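Local coordinates for CocE/NonD family hydrolase (Staphylococcus aureus subsp. aureus COL, PDB 3III), which probably hydrolyses ester or amide substrates as an alpha/beta-hydrolase related to cocaine esterase and X-Pro dipeptidyl-peptidases, its natural substrate being unestablished, at residues Asp74-Asp79 / Val168-Val173; Thr174-Ala179 / Met189-Gly194; Lys412-Thr417 / Tyr550-Ile555. One frame throughout, in Å; residues are numbered along the deposited sequence.

Overall arrangement
Contacts 1 and 2 belong to the alpha/beta-hydrolase domain and share helix 170-179: its first turn meets the loop after strand 67-74, and its second half lies against strand 186-192. Their centres are 11 Å apart, and they touch through a probable hydrogen bond from Ser169 N to Glu193 O of 2.9 Å. A bound palmitic acid reaches contact 1 directly, whereas Gly194 CA of contact 2 lies 8.9 Å from its O1. Contact 3 belongs to the C-terminal beta domain. Its centre is 41 Å from that of contact 1 and 36 Å from that of contact 2, with nearest atoms about 27 Å and 21 Å apart, well away from the palmitic acid.

Contact 1 of 3, residues Asp74-Asp79 / Val168-Val173; sequences DTYGKD and VSYLAV. With PLM (palmitic acid), chain G.
Tyr76 and Tyr170 meet in a T-shaped stack directly beside the head group of a palmitic acid, and one oxygen of that head group is held by both segments at once. Tyr76 OH donates to O1 of the fatty acid at 2.7 Å, and Ser169 OG donates to the same O1 at 2.6 Å. Next to this head group the edge of Tyr170 is turned to the face of Tyr76, with ring centroids 4.9 Å apart and planes at 62°; the hydroxyl of Tyr76 in turn lies near the plane of the Tyr170 ring, close to CD1. CG of Tyr170 stands anti to the backbone N (chi1 -163°), and the ring lies against residues 74-76. At the far end of this ring, Thr75 OG1 gives Tyr170 OH a weak hydrogen bond of 2.9 Å, and Glu142 is the stronger partner of that phenol. Thr75 N sits over one face of the same ring, buried and without a hydrogen-bond partner in the model.

Asp74 shapes the loop. Its OD1 accepts from Tyr76 N at 2.9 Å through the anti lone pair, closing an Asx turn that ties the backbone of Tyr76 to the Asp74 side chain. Its OD2 rests against Leu171 CG at 3.4 Å, the two side chains running side by side, and the charge is met by Lys122. CB of Asp74 packs on Tyr170 CD2.

Ser169 has a positive phi (63°) and stands immediately before helix 170-179, while its OG is also hydrogen-bonded to His274 NE2. This is the geometry of a nucleophile elbow in the alpha/beta-hydrolase fold, consistent with a catalytic serine, and Tyr76 OH is probably part of the oxyanion hole, as in cocaine esterase.

Contact 2 of 3, residues Thr174-Ala179 / Met189-Gly194; sequences TQWWVA and MIPWEG
Pro191 lies over one face of the Trp176 indole, its CG 3.8 Å from the centroid of the six-membered ring and 19° off the ring normal, a CH-pi contact in which the two side chains cross at about a right angle. CG of Trp176 stands anti to the carbonyl carbon, beside the backbone N. Met189, present as selenomethionine, fills the neighbouring part of the apolar centre. Its chain bends at chi3 (-63°), which brings CE against both Trp176 CE3 and Ala179 CB, while its SE comes within 3.4 Å of Ala179 CB; one helical turn before Ala179, Gln175 O also touches CE.

Polar groups border this packing. Trp176 NE1 donates to Gly194 O at 2.8 Å; the bond is bent, with an angle of 130° at the hydrogen, and the donor stands above the carbonyl plane. Gln175 addresses the backbone of a single residue with both ends of its carboxamide. NE2 donates to Ile190 O at 2.9 Å, again from above the carbonyl plane, and Ile190 N gives OE1 a weak bond of 3.1 Å. OE1 has its stronger partner in Thr165 OG1, and NE2 also bonds Leu171 O, so the amide links the helix to two adjacent strands and its rotation is fixed.

Together these contacts seat helix 170-179 on strand 186-192 within the beta-alpha-beta unit that begins with strand 162-168, the axes of 174-179 and 189-192 approaching to 8.4 Å. Trp176 additionally touches Thr264 of strand 262-267, and helix 306-319 packs on Ile190 from the other side of the sheet.

Contact 3 of 3, residues Lys412-Thr417 / Tyr550-Ile555; sequences KLWVST and YDSQLI
Lys412 and Gln553 form an antiparallel hydrogen-bonded pair at the start of strand 553-559, in the C-terminal beta domain, which in this family has a jelly-roll-like sandwich fold. Their backbones exchange two bonds, Lys412 N to Gln553 O at 2.8 Å and Gln553 N to Lys412 O at 3.0 Å. Just before the strand begins, the chain passes through an inverse gamma turn centred on Asp551, and Ser552 CA lies close enough to Lys412 O for a CA-H...O contact.

Aromatic packing involves the residue before the turn's centre. Tyr550 CA lies over the five-membered ring of Trp414, 3.6 Å from its centroid, a CH-pi contact. The Tyr550 ring presents its edge to the same indole in an offset edge-to-face pair with planes at 63°, CD1 coming nearest to Trp414 CD2. Elsewhere this tyrosine meets Tyr545 of strand 541-546.

Side-chain hydrogen bonds and charge hold the turn to strand 408-417. Ser552 OG accepts from Trp414 N over 3.2 Å; its stronger partner is Tyr545 O, so the hydroxyl joins strands 408-417 and 541-546. Asp551 OD1 takes two donors: Trp414 NE1, in the indole plane and nearly straight at 165°, and Lys412 NZ, on the syn lone pair at 2.9 Å in a salt bridge. Lys412 spans the distance with an extended chain, its CG anti to the backbone N (chi1 -171°). These two donors would be expected to stabilise the carboxylate, and a water completes the grip by accepting from Lys412 NZ and donating to Asp551 OD2 at 2.7 Å.

Contact 1 of 3, residues Asp74-Asp79 / Val168-Val173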
loop_
_atom_site.group_PDB
_atom_site.type_symbol
_atom_site.label_atom_id
_atom_site.label_comp_id
_atom_site.label_asym_id
_atom_site.label_seq_id
_atom_site.Cartn_x
_atom_site.Cartn_y
_atom_site.Cartn_z
ATOM N N ASP A 74 14.562 -6.071 3.220
ATOM C CA ASP A 74 14.418 -5.335 2.002
ATOM C C ASP A 74 15.761 -5.307 1.264
ATOM O O ASP A 74 16.736 -5.912 1.680
ATOM C CB ASP A 74 13.942 -3.903 2.323
ATOM C CG ASP A 74 14.856 -3.214 3.251
ATOM O OD1 ASP A 74 15.962 -2.859 2.816
ATOM O OD2 ASP A 74 14.508 -3.127 4.442
ATOM N N THR A 75 15.755 -4.658 0.121
ATOM C CA THR A 75 16.949 -4.441 -0.667
ATOM C C THR A 75 17.379 -2.974 -0.743
ATOM O O THR A 75 18.121 -2.579 -1.626
ATOM C CB THR A 75 16.778 -5.017 -2.062
ATOM O OG1 THR A 75 15.660 -4.423 -2.699
ATOM C CG2 THR A 75 16.629 -6.552 -2.037
ATOM N N TYR A 76 16.929 -2.167 0.212
ATOM C CA TYR A 76 17.248 -0.735 0.230
ATOM C C TYR A 76 18.537 -0.356 0.968
ATOM O O TYR A 76 18.992 0.763 0.829
ATOM C CB TYR A 76 16.085 0.031 0.854
ATOM C CG TYR A 76 14.789 -0.004 0.108
ATOM C CD1 TYR A 76 14.715 -0.305 -1.247
ATOM C CD2 TYR A 76 13.622 0.410 0.729
ATOM C CE1 TYR A 76 13.471 -0.245 -1.916
ATOM C CE2 TYR A 76 12.401 0.495 0.037
ATOM C CZ TYR A 76 12.335 0.177 -1.258
ATOM O OH TYR A 76 11.098 0.271 -1.921
ATOM N N GLY A 77 19.145 -1.285 1.716
ATOM C CA GLY A 77 20.315 -0.974 2.509
ATOM C C GLY A 77 19.996 -1.150 3.984
ATOM O O GLY A 77 19.175 -0.425 4.526
ATOM N N LYS A 78 20.649 -2.126 4.630
ATOM C CA LYS A 78 20.449 -2.407 6.060
ATOM C C LYS A 78 21.139 -1.375 6.986
ATOM O O LYS A 78 20.792 -1.322 8.198
ATOM C CB LYS A 78 20.925 -3.805 6.409
ATOM C CG LYS A 78 22.460 -3.990 6.382
ATOM C CD LYS A 78 22.869 -5.358 6.940
ATOM C CE LYS A 78 24.357 -5.589 6.950
ATOM N NZ LYS A 78 25.100 -4.587 7.792
ATOM N N ASP A 79 22.099 -0.617 6.470
ATOM C CA ASP A 79 22.806 0.355 7.274
ATOM C C ASP A 79 22.465 1.787 6.926
ATOM O O ASP A 79 23.184 2.704 7.284
ATOM C CB ASP A 79 24.301 0.102 7.134
ATOM C CG ASP A 79 24.666 -1.221 7.685
ATOM O OD1 ASP A 79 24.371 -1.417 8.858
ATOM O OD2 ASP A 79 25.186 -2.076 6.956
ATOM N N VAL A 168 7.240 -1.365 6.752
ATOM C CA VAL A 168 6.409 -0.555 5.847
ATOM C C VAL A 168 6.897 -0.715 4.418
ATOM O O VAL A 168 8.121 -0.826 4.184
ATOM C CB VAL A 168 6.503 0.955 6.269
ATOM C CG1 VAL A 168 5.679 1.844 5.358
ATOM C CG2 VAL A 168 6.018 1.078 7.784
ATOM N N SER A 169 5.943 -0.671 3.495
ATOM C CA SER A 169 6.163 -0.561 2.048
ATOM C C SER A 169 6.919 -1.826 1.582
ATOM O O SER A 169 6.400 -2.915 1.739
ATOM C CB SER A 169 6.874 0.748 1.703
ATOM O OG SER A 169 6.993 0.862 0.289
ATOM N N TYR A 170 8.119 -1.723 1.018
ATOM C CA TYR A 170 8.867 -2.946 0.569
ATOM C C TYR A 170 8.956 -3.960 1.746
ATOM O O TYR A 170 8.797 -5.161 1.558
ATOM C CB TYR A 170 10.281 -2.578 0.133
ATOM C CG TYR A 170 11.050 -3.568 -0.695
ATOM C CD1 TYR A 170 11.461 -3.220 -1.983
ATOM C CD2 TYR A 170 11.468 -4.799 -0.182
ATOM C CE1 TYR A 170 12.217 -4.099 -2.765
ATOM C CE2 TYR A 170 12.215 -5.707 -0.958
ATOM C CZ TYR A 170 12.579 -5.336 -2.263
ATOM O OH TYR A 170 13.345 -6.212 -3.027
ATOM N N LEU A 171 9.166 -3.443 2.965
ATOM C CA LEU A 171 9.268 -4.241 4.169
ATOM C C LEU A 171 7.949 -4.947 4.560
ATOM O O LEU A 171 7.951 -5.854 5.410
ATOM C CB LEU A 171 9.846 -3.415 5.333
ATOM C CG LEU A 171 11.258 -2.782 5.186
ATOM C CD1 LEU A 171 11.388 -1.726 4.141
ATOM C CD2 LEU A 171 11.628 -2.228 6.586
ATOM N N ALA A 172 6.826 -4.453 4.038
ATOM C CA ALA A 172 5.509 -5.087 4.150
ATOM C C ALA A 172 5.253 -6.078 3.024
ATOM O O ALA A 172 4.753 -7.203 3.267
ATOM C CB ALA A 172 4.381 -4.021 4.203
ATOM N N VAL A 173 5.585 -5.694 1.783
ATOM C CA VAL A 173 5.348 -6.590 0.630
ATOM C C VAL A 173 6.112 -7.916 0.826
ATOM O O VAL A 173 5.571 -9.009 0.596
ATOM C CB VAL A 173 5.797 -5.954 -0.717
ATOM C CG1 VAL A 173 5.549 -6.939 -1.928
ATOM C CG2 VAL A 173 5.146 -4.591 -0.948
HETATM C C1 PLM G . 9.188 2.972 -0.859
HETATM O O1 PLM G . 9.214 1.756 -0.678
HETATM O O2 PLM G . 8.161 3.586 -0.521
HETATM C C2 PLM G . 10.360 3.638 -1.505
HETATM C C3 PLM G . 10.283 5.154 -1.436
HETATM C C4 PLM G . 11.521 5.898 -1.937
HETATM C C5 PLM G . 11.536 7.413 -1.575
HETATM C C6 PLM G . 12.366 8.339 -2.505
HETATM C C7 PLM G . 13.400 9.324 -1.906
HETATM C C8 PLM G . 12.967 10.802 -1.709
#

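Contact 2 of 3, residues Thr174-Ala179 / Met189-Gly194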
loop_
_atom_site.group_PDB
_atom_site.type_symbol
_atom_site.label_atom_id
_atom_site.label_comp_id
_atom_site.label_asym_id
_atom_site.label_seq_id
_atom_site.Cartn_x
_atom_site.Cartn_y
_atom_site.Cartn_z
ATOM N N THR A 174 7.352 -7.829 1.301
ATOM C CA THR A 174 8.153 -9.037 1.544
ATOM C C THR A 174 7.544 -9.944 2.626
ATOM O O THR A 174 7.819 -11.132 2.649
ATOM C CB THR A 174 9.598 -8.712 1.905
ATOM O OG1 THR A 174 9.655 -7.787 3.011
ATOM C CG2 THR A 174 10.355 -8.104 0.728
ATOM N N GLN A 175 6.749 -9.365 3.522
ATOM C CA GLN A 175 6.025 -10.181 4.544
ATOM C C GLN A 175 4.883 -10.936 3.919
ATOM O O GLN A 175 4.718 -12.099 4.202
ATOM C CB GLN A 175 5.490 -9.319 5.647
ATOM C CG GLN A 175 6.574 -8.564 6.423
ATOM C CD GLN A 175 5.930 -7.786 7.570
ATOM O OE1 GLN A 175 5.294 -8.394 8.435
ATOM N NE2 GLN A 175 6.106 -6.445 7.584
ATOM N N TRP A 176 4.088 -10.300 3.051
ATOM C CA TRP A 176 3.045 -11.071 2.381
ATOM C C TRP A 176 3.696 -12.242 1.657
ATOM O O TRP A 176 3.215 -13.375 1.704
ATOM C CB TRP A 176 2.282 -10.214 1.360
ATOM C CG TRP A 176 1.456 -9.068 1.919
ATOM C CD1 TRP A 176 1.578 -7.743 1.564
ATOM C CD2 TRP A 176 0.347 -9.136 2.844
ATOM N NE1 TRP A 176 0.662 -6.990 2.252
ATOM C CE2 TRP A 176 -0.144 -7.820 2.997
ATOM C CE3 TRP A 176 -0.312 -10.190 3.527
ATOM C CZ2 TRP A 176 -1.210 -7.505 3.852
ATOM C CZ3 TRP A 176 -1.407 -9.868 4.343
ATOM C CH2 TRP A 176 -1.840 -8.539 4.502
ATOM N N TRP A 177 4.753 -11.947 0.937
ATOM C CA TRP A 177 5.510 -12.999 0.249
ATOM C C TRP A 177 5.995 -14.162 1.164
ATOM O O TRP A 177 5.636 -15.325 0.935
ATOM C CB TRP A 177 6.672 -12.402 -0.588
ATOM C CG TRP A 177 6.224 -12.159 -2.019
ATOM C CD1 TRP A 177 6.011 -10.956 -2.631
ATOM C CD2 TRP A 177 5.911 -13.162 -3.000
ATOM N NE1 TRP A 177 5.601 -11.151 -3.905
ATOM C CE2 TRP A 177 5.515 -12.490 -4.164
ATOM C CE3 TRP A 177 5.905 -14.557 -2.997
ATOM C CZ2 TRP A 177 5.127 -13.173 -5.316
ATOM C CZ3 TRP A 177 5.538 -15.234 -4.138
ATOM C CH2 TRP A 177 5.163 -14.555 -5.281
ATOM N N VAL A 178 6.805 -13.857 2.170
ATOM C CA VAL A 178 7.392 -14.968 2.978
ATOM C C VAL A 178 6.295 -15.728 3.745
ATOM O O VAL A 178 6.339 -16.951 3.888
ATOM C CB VAL A 178 8.542 -14.471 3.889
ATOM C CG1 VAL A 178 8.022 -13.693 5.126
ATOM C CG2 VAL A 178 9.441 -15.615 4.286
ATOM N N ALA A 179 5.266 -15.018 4.188
ATOM C CA ALA A 179 4.167 -15.658 4.926
ATOM C C ALA A 179 3.409 -16.667 4.047
ATOM O O ALA A 179 2.866 -17.670 4.567
ATOM C CB ALA A 179 3.192 -14.628 5.538
HETATM N N MSE A 189 2.812 -11.392 12.038
HETATM C CA MSE A 189 3.264 -10.494 10.983
HETATM C C MSE A 189 2.497 -9.190 11.021
HETATM O O MSE A 189 1.277 -9.172 11.319
HETATM C CB MSE A 189 3.086 -11.143 9.598
HETATM C CG MSE A 189 1.668 -11.538 9.327
HETATM SE SE MSE A 189 1.452 -12.629 7.674
HETATM C CE MSE A 189 2.102 -11.202 6.374
ATOM N N ILE A 190 3.211 -8.104 10.717
ATOM C CA ILE A 190 2.655 -6.756 10.684
ATOM C C ILE A 190 3.055 -6.117 9.323
ATOM O O ILE A 190 4.044 -5.348 9.234
ATOM C CB ILE A 190 3.139 -5.897 11.851
ATOM C CG1 ILE A 190 2.898 -6.599 13.203
ATOM C CG2 ILE A 190 2.437 -4.513 11.854
ATOM C CD1 ILE A 190 3.465 -5.810 14.380
ATOM N N PRO A 191 2.337 -6.500 8.243
ATOM C CA PRO A 191 2.574 -5.839 6.963
ATOM C C PRO A 191 1.903 -4.465 7.008
ATOM O O PRO A 191 0.675 -4.337 6.828
ATOM C CB PRO A 191 1.891 -6.763 5.966
ATOM C CG PRO A 191 0.814 -7.450 6.780
ATOM C CD PRO A 191 1.438 -7.676 8.097
ATOM N N TRP A 192 2.692 -3.445 7.321
ATOM C CA TRP A 192 2.175 -2.129 7.533
ATOM C C TRP A 192 2.238 -1.355 6.208
ATOM O O TRP A 192 3.207 -0.650 5.930
ATOM C CB TRP A 192 2.959 -1.407 8.648
ATOM C CG TRP A 192 2.196 -0.233 9.182
ATOM C CD1 TRP A 192 2.070 1.000 8.610
ATOM C CD2 TRP A 192 1.446 -0.166 10.414
ATOM N NE1 TRP A 192 1.334 1.827 9.423
ATOM C CE2 TRP A 192 0.913 1.139 10.513
ATOM C CE3 TRP A 192 1.178 -1.072 11.423
ATOM C CZ2 TRP A 192 0.101 1.556 11.582
ATOM C CZ3 TRP A 192 0.377 -0.681 12.480
ATOM C CH2 TRP A 192 -0.180 0.624 12.553
ATOM N N GLU A 193 1.162 -1.476 5.423
ATOM C CA GLU A 193 1.065 -0.886 4.060
ATOM C C GLU A 193 1.995 -1.603 3.068
ATOM O O GLU A 193 3.158 -1.210 2.859
ATOM C CB GLU A 193 1.296 0.623 4.019
ATOM C CG GLU A 193 0.210 1.400 4.820
ATOM C CD GLU A 193 -0.067 2.743 4.241
ATOM O OE1 GLU A 193 0.219 3.750 4.940
ATOM O OE2 GLU A 193 -0.564 2.761 3.097
ATOM N N GLY A 194 1.463 -2.666 2.468
ATOM C CA GLY A 194 2.162 -3.316 1.367
ATOM C C GLY A 194 1.279 -3.955 0.314
ATOM O O GLY A 194 0.380 -4.729 0.625
#

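Contact 3 of 3, residues Lys412-Thr417 / Tyr550-Ile555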
loop_
_atom_site.group_PDB
_atom_site.type_symbol
_atom_site.label_atom_id
_atom_site.label_comp_id
_atom_site.label_asym_id
_atom_site.label_seq_id
_atom_site.Cartn_x
_atom_site.Cartn_y
_atom_site.Cartn_z
ATOM N N LYS A 412 -19.635 2.010 -13.338
ATOM C CA LYS A 412 -20.021 1.356 -14.575
ATOM C C LYS A 412 -20.301 2.419 -15.620
ATOM O O LYS A 412 -21.147 3.306 -15.422
ATOM C CB LYS A 412 -21.218 0.424 -14.421
ATOM C CG LYS A 412 -21.406 -0.388 -15.741
ATOM C CD LYS A 412 -22.711 -1.165 -15.749
ATOM C CE LYS A 412 -22.834 -2.066 -16.919
ATOM N NZ LYS A 412 -24.127 -2.802 -16.803
ATOM N N LEU A 413 -19.581 2.340 -16.730
ATOM C CA LEU A 413 -19.808 3.229 -17.861
ATOM C C LEU A 413 -20.040 2.486 -19.155
ATOM O O LEU A 413 -19.464 1.418 -19.376
ATOM C CB LEU A 413 -18.634 4.208 -18.065
ATOM C CG LEU A 413 -18.158 5.038 -16.877
ATOM C CD1 LEU A 413 -16.775 5.666 -17.186
ATOM C CD2 LEU A 413 -19.219 6.094 -16.436
ATOM N N TRP A 414 -20.853 3.076 -20.025
ATOM C CA TRP A 414 -20.888 2.693 -21.398
ATOM C C TRP A 414 -20.130 3.720 -22.256
ATOM O O TRP A 414 -20.394 4.916 -22.194
ATOM C CB TRP A 414 -22.330 2.515 -21.874
ATOM C CG TRP A 414 -23.058 1.410 -21.169
ATOM C CD1 TRP A 414 -23.627 1.454 -19.928
ATOM C CD2 TRP A 414 -23.359 0.121 -21.700
ATOM N NE1 TRP A 414 -24.237 0.256 -19.652
ATOM C CE2 TRP A 414 -24.050 -0.592 -20.698
ATOM C CE3 TRP A 414 -23.023 -0.533 -22.882
ATOM C CZ2 TRP A 414 -24.497 -1.890 -20.879
ATOM C CZ3 TRP A 414 -23.451 -1.847 -23.073
ATOM C CH2 TRP A 414 -24.175 -2.515 -22.064
ATOM N N VAL A 415 -19.169 3.242 -23.054
ATOM C CA VAL A 415 -18.202 4.127 -23.670
ATOM C C VAL A 415 -17.918 3.701 -25.126
ATOM O O VAL A 415 -18.086 2.511 -25.505
ATOM C CB VAL A 415 -16.879 4.137 -22.868
ATOM C CG1 VAL A 415 -17.039 4.602 -21.385
ATOM C CG2 VAL A 415 -16.163 2.767 -22.968
ATOM N N SER A 416 -17.511 4.676 -25.954
ATOM C CA SER A 416 -17.009 4.442 -27.283
ATOM C C SER A 416 -16.035 5.540 -27.678
ATOM O O SER A 416 -15.999 6.571 -27.066
ATOM C CB SER A 416 -18.121 4.432 -28.325
ATOM O OG SER A 416 -18.596 5.751 -28.551
ATOM N N THR A 417 -15.296 5.314 -28.762
ATOM C CA THR A 417 -14.304 6.256 -29.267
ATOM C C THR A 417 -14.268 6.086 -30.806
ATOM O O THR A 417 -14.599 5.039 -31.356
ATOM C CB THR A 417 -12.882 6.043 -28.642
ATOM O OG1 THR A 417 -11.966 7.018 -29.156
ATOM C CG2 THR A 417 -12.321 4.629 -28.958
ATOM N N TYR A 550 -28.135 1.971 -21.459
ATOM C CA TYR A 550 -26.782 2.346 -21.029
ATOM C C TYR A 550 -26.809 2.693 -19.543
ATOM O O TYR A 550 -26.726 3.854 -19.201
ATOM C CB TYR A 550 -26.267 3.546 -21.852
ATOM C CG TYR A 550 -26.248 3.259 -23.311
ATOM C CD1 TYR A 550 -25.559 2.160 -23.799
ATOM C CD2 TYR A 550 -26.942 4.053 -24.217
ATOM C CE1 TYR A 550 -25.542 1.861 -25.152
ATOM C CE2 TYR A 550 -26.943 3.756 -25.573
ATOM C CZ TYR A 550 -26.216 2.642 -26.019
ATOM O OH TYR A 550 -26.160 2.271 -27.334
ATOM N N ASP A 551 -26.908 1.677 -18.693
ATOM C CA ASP A 551 -27.114 1.865 -17.238
ATOM C C ASP A 551 -25.825 2.221 -16.511
ATOM O O ASP A 551 -25.424 1.585 -15.545
ATOM C CB ASP A 551 -27.787 0.631 -16.618
ATOM C CG ASP A 551 -26.918 -0.633 -16.691
ATOM O OD1 ASP A 551 -25.940 -0.707 -17.476
ATOM O OD2 ASP A 551 -27.216 -1.561 -15.922
ATOM N N SER A 552 -25.185 3.277 -16.974
ATOM C CA SER A 552 -24.026 3.828 -16.313
ATOM C C SER A 552 -24.438 4.227 -14.898
ATOM O O SER A 552 -25.438 4.890 -14.704
ATOM C CB SER A 552 -23.529 5.037 -17.100
ATOM O OG SER A 552 -23.096 4.587 -18.360
ATOM N N GLN A 553 -23.670 3.798 -13.919
ATOM C CA GLN A 553 -24.016 4.017 -12.510
ATOM C C GLN A 553 -22.768 3.882 -11.663
ATOM O O GLN A 553 -21.812 3.228 -12.104
ATOM C CB GLN A 553 -25.005 2.949 -12.089
ATOM C CG GLN A 553 -24.456 1.533 -12.249
ATOM C CD GLN A 553 -25.513 0.507 -12.014
ATOM O OE1 GLN A 553 -25.742 0.077 -10.865
ATOM N NE2 GLN A 553 -26.178 0.099 -13.076
ATOM N N LEU A 554 -22.812 4.505 -10.482
ATOM C CA LEU A 554 -21.804 4.387 -9.446
ATOM C C LEU A 554 -22.374 3.587 -8.282
ATOM O O LEU A 554 -23.397 3.937 -7.734
ATOM C CB LEU A 554 -21.328 5.780 -8.992
ATOM C CG LEU A 554 -20.249 5.753 -7.882
ATOM C CD1 LEU A 554 -18.835 5.271 -8.393
ATOM C CD2 LEU A 554 -20.281 7.165 -7.270
ATOM N N ILE A 555 -21.764 2.459 -7.942
ATOM C CA ILE A 555 -22.158 1.695 -6.763
ATOM C C ILE A 555 -21.363 2.267 -5.551
ATOM O O ILE A 555 -20.142 2.275 -5.581
ATOM C CB ILE A 555 -21.824 0.208 -6.910
ATOM C CG1 ILE A 555 -22.505 -0.416 -8.125
ATOM C CG2 ILE A 555 -22.169 -0.578 -5.634
ATOM C CD1 ILE A 555 -23.979 -0.355 -8.101
HETATM O O HOH W 1 -25.913 -3.622 -14.757
#